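Local coordinates for putative alpha-L-fucosidase (Bacteroides thetaiotaomicron, PDB 4H41), which is a putative alpha-L-fucosidase with a TIM-barrel fold that probably hydrolyses fucose-containing host glycans, at residues 29-34 / 297-301; 46-51 / 314-320. Residues are numbered along the deposited sequence.

Overall arrangement
Both contacts close the same seam of an eight-stranded parallel beta/alpha barrel, the one where the first strand, 34-39, meets the last, 307-310. Along the chain the order is 29-34, 46-51, 297-301, 314-320, so the two pairs of segments interleave. Contact 1 joins the lead-in to strand 34-39 with helix 290-302, which precedes strand 307-310; contact 2 joins the loop leaving strand 34-39 with the residues that follow strand 307-310. They therefore sit at the N-terminal and C-terminal ends of the two strands, centres about 24 Å apart, yet they touch where I34 CD1 lies 4.0 Å from SE of selenomethionine M317. Together they flank the first and last strands at both ends of the barrel seam.

Contact 1: 29-34 / 297-301; sequences NNGLKI and LEAAK
This is a loop-on-helix contact at the barrel's N-terminal rim: the lead-in to strand 34-39 lies across helix 290-302. The loop starts with N29 in left-handed helical conformation (phi/psi 46/49) and extends from G31 onward. G31 CA comes 3.8 Å from E298 CA and 3.3 Å from L297 O; a CB at G31 would clash with L297 CB, so the backbones pack directly. L32 N then donates to L297 O at 3.0 Å (165°), although that carbonyl already takes K301 N within the helix. L32 CD2 rests 4.1 Å from A300 CB, and I34 CG1 lies 4.0 Å from L297 CD2. L32 and L297 also touch A308 of strand 307-310, and I34 touches T310. On the solvent side K301, all t, runs alongside the loop, CD 3.8 Å from G31 C, and gives a weak 3.3 Å bond from NZ to N29 O. Water 1 links K301 NZ, N29 OD1 and G31 O; water 2 links N30 O to E298 O; water 3 joins N30 ND2 to E298 OE2, which also salt-bridges R294. Packing of the lead-in to the first strand on the helix before the last strand belongs to a TIM barrel's closing seam.

Contact 2: 46-51 / 314-320; sequences IPHQNW and SHFMSPQ
S314, in the short helix 313-316, takes Q49 NE2 on its O at 3.1 Å, and its CB lies 3.7 Å from W51 CZ3. H315 (chi1 m, chi2 82°) reaches into the 46-51 loop, which is extended to H48, turns at Q49 (-91/-7) and passes through left-handed N50 (64/37); the CA atoms of H315 and Q49 are 8.0 Å apart. H315 NE2 donates to P47 O at 2.9 Å, while ND1 bonds to E312. I46 CG2 makes a CH-pi contact 3.4 Å from the ring centroid, and Q49 NE2 covers the opposite face. F316 offers its edge to I46, CZ to CD1 4.1 Å. At M317 the chain leaves the helix, and S318 OG accepts Q320 N at 2.9 Å in an ST turn; D59 bonds both this OG and S314 OG. Q320 places CG 3.7 Å from W51 CZ2; water 5 bridges Q320 O, W51 NE1 and Q49 OE1, which also accepts from A322 N. These beta-alpha loops belong to the C-terminal strand ends, where TIM-barrel enzymes carry their active sites.

Contact 1: 29-34 / 297-301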
loop_
_atom_site.group_PDB
_atom_site.type_symbol
_atom_site.label_atom_id
_atom_site.label_comp_id
_atom_site.label_asym_id
_atom_site.label_seq_id
_atom_site.Cartn_x
_atom_site.Cartn_y
_atom_site.Cartn_z
ATOM N N ASN B 29 -10.074 -0.852 -29.780
ATOM C CA ASN B 29 -10.061 0.602 -30.043
ATOM C C ASN B 29 -11.460 1.179 -30.005
ATOM O O ASN B 29 -11.837 1.949 -30.871
ATOM C CB ASN B 29 -9.396 0.920 -31.408
ATOM C CG ASN B 29 -9.156 2.405 -31.587
ATOM O OD1 ASN B 29 -8.999 3.145 -30.594
ATOM N ND2 ASN B 29 -9.186 2.873 -32.821
ATOM N N ASN B 30 -12.218 0.862 -28.964
ATOM C CA ASN B 30 -13.615 1.271 -28.879
ATOM C C ASN B 30 -13.860 2.201 -27.713
ATOM O O ASN B 30 -14.991 2.371 -27.301
ATOM C CB ASN B 30 -14.461 -0.012 -28.804
ATOM C CG ASN B 30 -15.957 0.193 -28.869
ATOM O OD1 ASN B 30 -16.454 1.012 -29.630
ATOM N ND2 ASN B 30 -16.705 -0.634 -28.178
ATOM N N GLY B 31 -12.815 2.897 -27.266
ATOM C CA GLY B 31 -12.896 3.901 -26.221
ATOM C C GLY B 31 -12.098 5.114 -26.655
ATOM O O GLY B 31 -11.324 5.082 -27.600
ATOM N N LEU B 32 -12.276 6.173 -25.978
ATOM C CA LEU B 32 -11.552 7.392 -26.258
ATOM C C LEU B 32 -10.139 7.231 -25.742
ATOM O O LEU B 32 -9.956 6.902 -24.570
ATOM C CB LEU B 32 -12.289 8.540 -25.567
ATOM C CG LEU B 32 -11.767 9.946 -25.721
ATOM C CD1 LEU B 32 -11.591 10.331 -27.171
ATOM C CD2 LEU B 32 -12.703 10.899 -25.049
ATOM N N LYS B 33 -9.139 7.473 -26.584
ATOM C CA LYS B 33 -7.757 7.325 -26.142
ATOM C C LYS B 33 -7.395 8.432 -25.189
ATOM O O LYS B 33 -7.817 9.591 -25.403
ATOM C CB LYS B 33 -6.803 7.350 -27.327
ATOM C CG LYS B 33 -6.963 6.147 -28.252
ATOM C CD LYS B 33 -6.076 6.281 -29.512
ATOM C CE LYS B 33 -6.419 5.269 -30.585
ATOM N NZ LYS B 33 -5.892 5.656 -31.933
ATOM N N ILE B 34 -6.492 8.124 -24.243
ATOM C CA ILE B 34 -5.957 9.116 -23.290
ATOM C C ILE B 34 -4.877 9.918 -24.014
ATOM O O ILE B 34 -3.897 9.347 -24.501
ATOM C CB ILE B 34 -5.435 8.406 -22.006
ATOM C CG1 ILE B 34 -6.641 7.881 -21.195
ATOM C CG2 ILE B 34 -4.629 9.380 -21.139
ATOM C CD1 ILE B 34 -6.295 6.871 -20.197
ATOM N N LEU B 297 -13.494 4.581 -20.693
ATOM C CA LEU B 297 -13.124 5.202 -21.963
ATOM C C LEU B 297 -14.157 4.868 -23.047
ATOM O O LEU B 297 -14.415 5.685 -23.938
ATOM C CB LEU B 297 -11.711 4.768 -22.391
ATOM C CG LEU B 297 -10.567 5.212 -21.435
ATOM C CD1 LEU B 297 -9.238 4.676 -21.952
ATOM C CD2 LEU B 297 -10.480 6.722 -21.302
ATOM N N GLU B 298 -14.741 3.649 -22.964
ATOM C CA GLU B 298 -15.790 3.238 -23.895
ATOM C C GLU B 298 -17.036 4.125 -23.709
ATOM O O GLU B 298 -17.653 4.524 -24.681
ATOM C CB GLU B 298 -16.147 1.756 -23.743
ATOM C CG GLU B 298 -15.058 0.865 -24.299
ATOM C CD GLU B 298 -15.244 -0.623 -24.086
ATOM O OE1 GLU B 298 -16.220 -1.024 -23.405
ATOM O OE2 GLU B 298 -14.385 -1.392 -24.579
ATOM N N ALA B 299 -17.416 4.407 -22.475
ATOM C CA ALA B 299 -18.555 5.282 -22.195
ATOM C C ALA B 299 -18.290 6.709 -22.704
ATOM O O ALA B 299 -19.195 7.346 -23.248
ATOM C CB ALA B 299 -18.836 5.292 -20.715
ATOM N N ALA B 300 -17.060 7.220 -22.533
ATOM C CA ALA B 300 -16.735 8.568 -23.016
ATOM C C ALA B 300 -16.876 8.656 -24.527
ATOM O O ALA B 300 -17.382 9.650 -25.060
ATOM C CB ALA B 300 -15.323 8.950 -22.600
ATOM N N LYS B 301 -16.415 7.622 -25.237
ATOM C CA LYS B 301 -16.536 7.578 -26.692
ATOM C C LYS B 301 -18.019 7.490 -27.111
ATOM O O LYS B 301 -18.416 8.175 -28.052
ATOM C CB LYS B 301 -15.764 6.437 -27.299
ATOM C CG LYS B 301 -15.623 6.571 -28.814
ATOM C CD LYS B 301 -14.728 5.496 -29.430
ATOM C CE LYS B 301 -14.450 5.736 -30.896
ATOM N NZ LYS B 301 -13.501 4.703 -31.454
HETATM O O HOH W 1 -11.036 4.971 -30.220
HETATM O O HOH W 2 -17.613 3.053 -27.130
HETATM O O HOH W 3 -15.161 -2.737 -26.790
HETATM O O HOH W 4 -15.527 2.642 -31.768
#

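Contact 2: 46-51 / 314-320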
loop_
_atom_site.group_PDB
_atom_site.type_symbol
_atom_site.label_atom_id
_atom_site.label_comp_id
_atom_site.label_asym_id
_atom_site.label_seq_id
_atom_site.Cartn_x
_atom_site.Cartn_y
_atom_site.Cartn_z
ATOM N N ILE B 46 -0.675 11.182 -2.987
ATOM C CA ILE B 46 -0.007 10.059 -3.676
ATOM C C ILE B 46 1.477 10.099 -3.277
ATOM O O ILE B 46 2.159 11.091 -3.583
ATOM C CB ILE B 46 -0.159 10.137 -5.191
ATOM C CG1 ILE B 46 -1.646 10.327 -5.627
ATOM C CG2 ILE B 46 0.479 8.911 -5.844
ATOM C CD1 ILE B 46 -2.610 9.213 -5.134
ATOM N N PRO B 47 2.011 9.011 -2.688
ATOM C CA PRO B 47 3.409 9.030 -2.241
ATOM C C PRO B 47 4.370 9.330 -3.374
ATOM O O PRO B 47 4.163 8.930 -4.527
ATOM C CB PRO B 47 3.619 7.644 -1.651
ATOM C CG PRO B 47 2.262 7.267 -1.151
ATOM C CD PRO B 47 1.331 7.779 -2.208
ATOM N N HIS B 48 5.362 10.119 -3.051
ATOM C CA HIS B 48 6.333 10.626 -4.032
ATOM C C HIS B 48 7.236 9.532 -4.544
ATOM O O HIS B 48 7.695 8.681 -3.748
ATOM C CB HIS B 48 7.166 11.730 -3.363
ATOM C CG HIS B 48 7.909 12.638 -4.302
ATOM N ND1 HIS B 48 7.255 13.435 -5.210
ATOM C CD2 HIS B 48 9.236 12.891 -4.385
ATOM C CE1 HIS B 48 8.198 14.149 -5.829
ATOM N NE2 HIS B 48 9.408 13.843 -5.387
ATOM N N GLN B 49 7.550 9.549 -5.855
ATOM C CA GLN B 49 8.444 8.506 -6.420
ATOM C C GLN B 49 9.918 8.905 -6.384
ATOM O O GLN B 49 10.740 8.084 -6.704
ATOM C CB GLN B 49 8.049 8.107 -7.837
ATOM C CG GLN B 49 6.614 7.566 -7.876
ATOM C CD GLN B 49 6.382 6.731 -9.090
ATOM O OE1 GLN B 49 6.815 5.599 -9.142
ATOM N NE2 GLN B 49 5.709 7.265 -10.085
ATOM N N ASN B 50 10.238 10.142 -6.010
ATOM C CA ASN B 50 11.612 10.644 -5.829
ATOM C C ASN B 50 12.382 10.624 -7.153
ATOM O O ASN B 50 13.590 10.415 -7.188
ATOM C CB ASN B 50 12.339 9.866 -4.725
ATOM C CG ASN B 50 11.777 10.269 -3.391
ATOM O OD1 ASN B 50 11.840 11.450 -3.060
ATOM N ND2 ASN B 50 11.306 9.316 -2.587
ATOM N N TRP B 51 11.679 10.923 -8.222
ATOM C CA TRP B 51 12.292 11.008 -9.536
ATOM C C TRP B 51 13.034 12.323 -9.720
ATOM O O TRP B 51 12.631 13.344 -9.160
ATOM C CB TRP B 51 11.221 10.907 -10.627
ATOM C CG TRP B 51 10.627 9.559 -10.808
ATOM C CD1 TRP B 51 10.953 8.401 -10.166
ATOM C CD2 TRP B 51 9.584 9.231 -11.732
ATOM N NE1 TRP B 51 10.150 7.377 -10.610
ATOM C CE2 TRP B 51 9.345 7.846 -11.621
ATOM C CE3 TRP B 51 8.867 9.968 -12.676
ATOM C CZ2 TRP B 51 8.333 7.205 -12.354
ATOM C CZ3 TRP B 51 7.882 9.335 -13.414
ATOM C CH2 TRP B 51 7.629 7.959 -13.248
ATOM N N SER B 314 2.210 8.811 -14.567
ATOM C CA SER B 314 3.493 8.428 -13.935
ATOM C C SER B 314 3.371 7.359 -12.838
ATOM O O SER B 314 4.271 6.539 -12.712
ATOM C CB SER B 314 4.235 9.635 -13.414
ATOM O OG SER B 314 4.484 10.494 -14.523
ATOM N N HIS B 315 2.355 7.436 -11.991
ATOM C CA HIS B 315 2.168 6.435 -10.949
ATOM C C HIS B 315 1.369 5.247 -11.409
ATOM O O HIS B 315 1.606 4.111 -10.939
ATOM C CB HIS B 315 1.435 7.042 -9.745
ATOM C CG HIS B 315 2.281 7.931 -8.885
ATOM N ND1 HIS B 315 2.517 9.242 -9.216
ATOM C CD2 HIS B 315 2.901 7.666 -7.712
ATOM C CE1 HIS B 315 3.272 9.736 -8.243
ATOM N NE2 HIS B 315 3.481 8.831 -7.300
ATOM N N PHE B 316 0.323 5.494 -12.207
ATOM C CA PHE B 316 -0.663 4.457 -12.454
ATOM C C PHE B 316 -0.647 3.795 -13.822
ATOM O O PHE B 316 -1.268 2.747 -13.940
ATOM C CB PHE B 316 -2.053 4.982 -12.114
ATOM C CG PHE B 316 -2.088 5.464 -10.677
ATOM C CD1 PHE B 316 -1.965 4.571 -9.626
ATOM C CD2 PHE B 316 -2.201 6.815 -10.377
ATOM C CE1 PHE B 316 -1.975 5.004 -8.298
ATOM C CE2 PHE B 316 -2.233 7.248 -9.037
ATOM C CZ PHE B 316 -2.075 6.342 -8.018
HETATM N N MSE B 317 0.074 4.322 -14.816
HETATM C CA MSE B 317 0.186 3.682 -16.123
HETATM C C MSE B 317 1.592 3.575 -16.628
HETATM O O MSE B 317 1.789 3.039 -17.704
HETATM C CB MSE B 317 -0.656 4.435 -17.170
HETATM C CG MSE B 317 -2.061 4.599 -16.794
HETATM SE SE MSE B 317 -3.082 5.501 -18.251
HETATM C CE MSE B 317 -2.795 4.165 -19.660
ATOM N N SER B 318 2.577 4.046 -15.906
ATOM C CA SER B 318 3.916 4.052 -16.474
ATOM C C SER B 318 4.684 2.774 -16.277
ATOM O O SER B 318 4.761 2.282 -15.165
ATOM C CB SER B 318 4.734 5.170 -15.847
ATOM O OG SER B 318 6.089 5.112 -16.286
ATOM N N PRO B 319 5.452 2.331 -17.289
ATOM C CA PRO B 319 6.405 1.224 -17.064
ATOM C C PRO B 319 7.480 1.522 -16.010
ATOM O O PRO B 319 8.081 0.601 -15.454
ATOM C CB PRO B 319 7.084 1.071 -18.461
ATOM C CG PRO B 319 6.096 1.582 -19.415
ATOM C CD PRO B 319 5.439 2.759 -18.700
ATOM N N GLN B 320 7.694 2.809 -15.681
ATOM C CA GLN B 320 8.669 3.220 -14.681
ATOM C C GLN B 320 8.092 3.336 -13.279
ATOM O O GLN B 320 8.859 3.486 -12.314
ATOM C CB GLN B 320 9.215 4.598 -15.107
ATOM C CG GLN B 320 10.487 4.988 -14.395
ATOM C CD GLN B 320 11.112 6.246 -14.951
ATOM O OE1 GLN B 320 12.282 6.478 -14.719
ATOM N NE2 GLN B 320 10.363 7.124 -15.647
HETATM O O HOH W 5 9.399 4.784 -9.527
#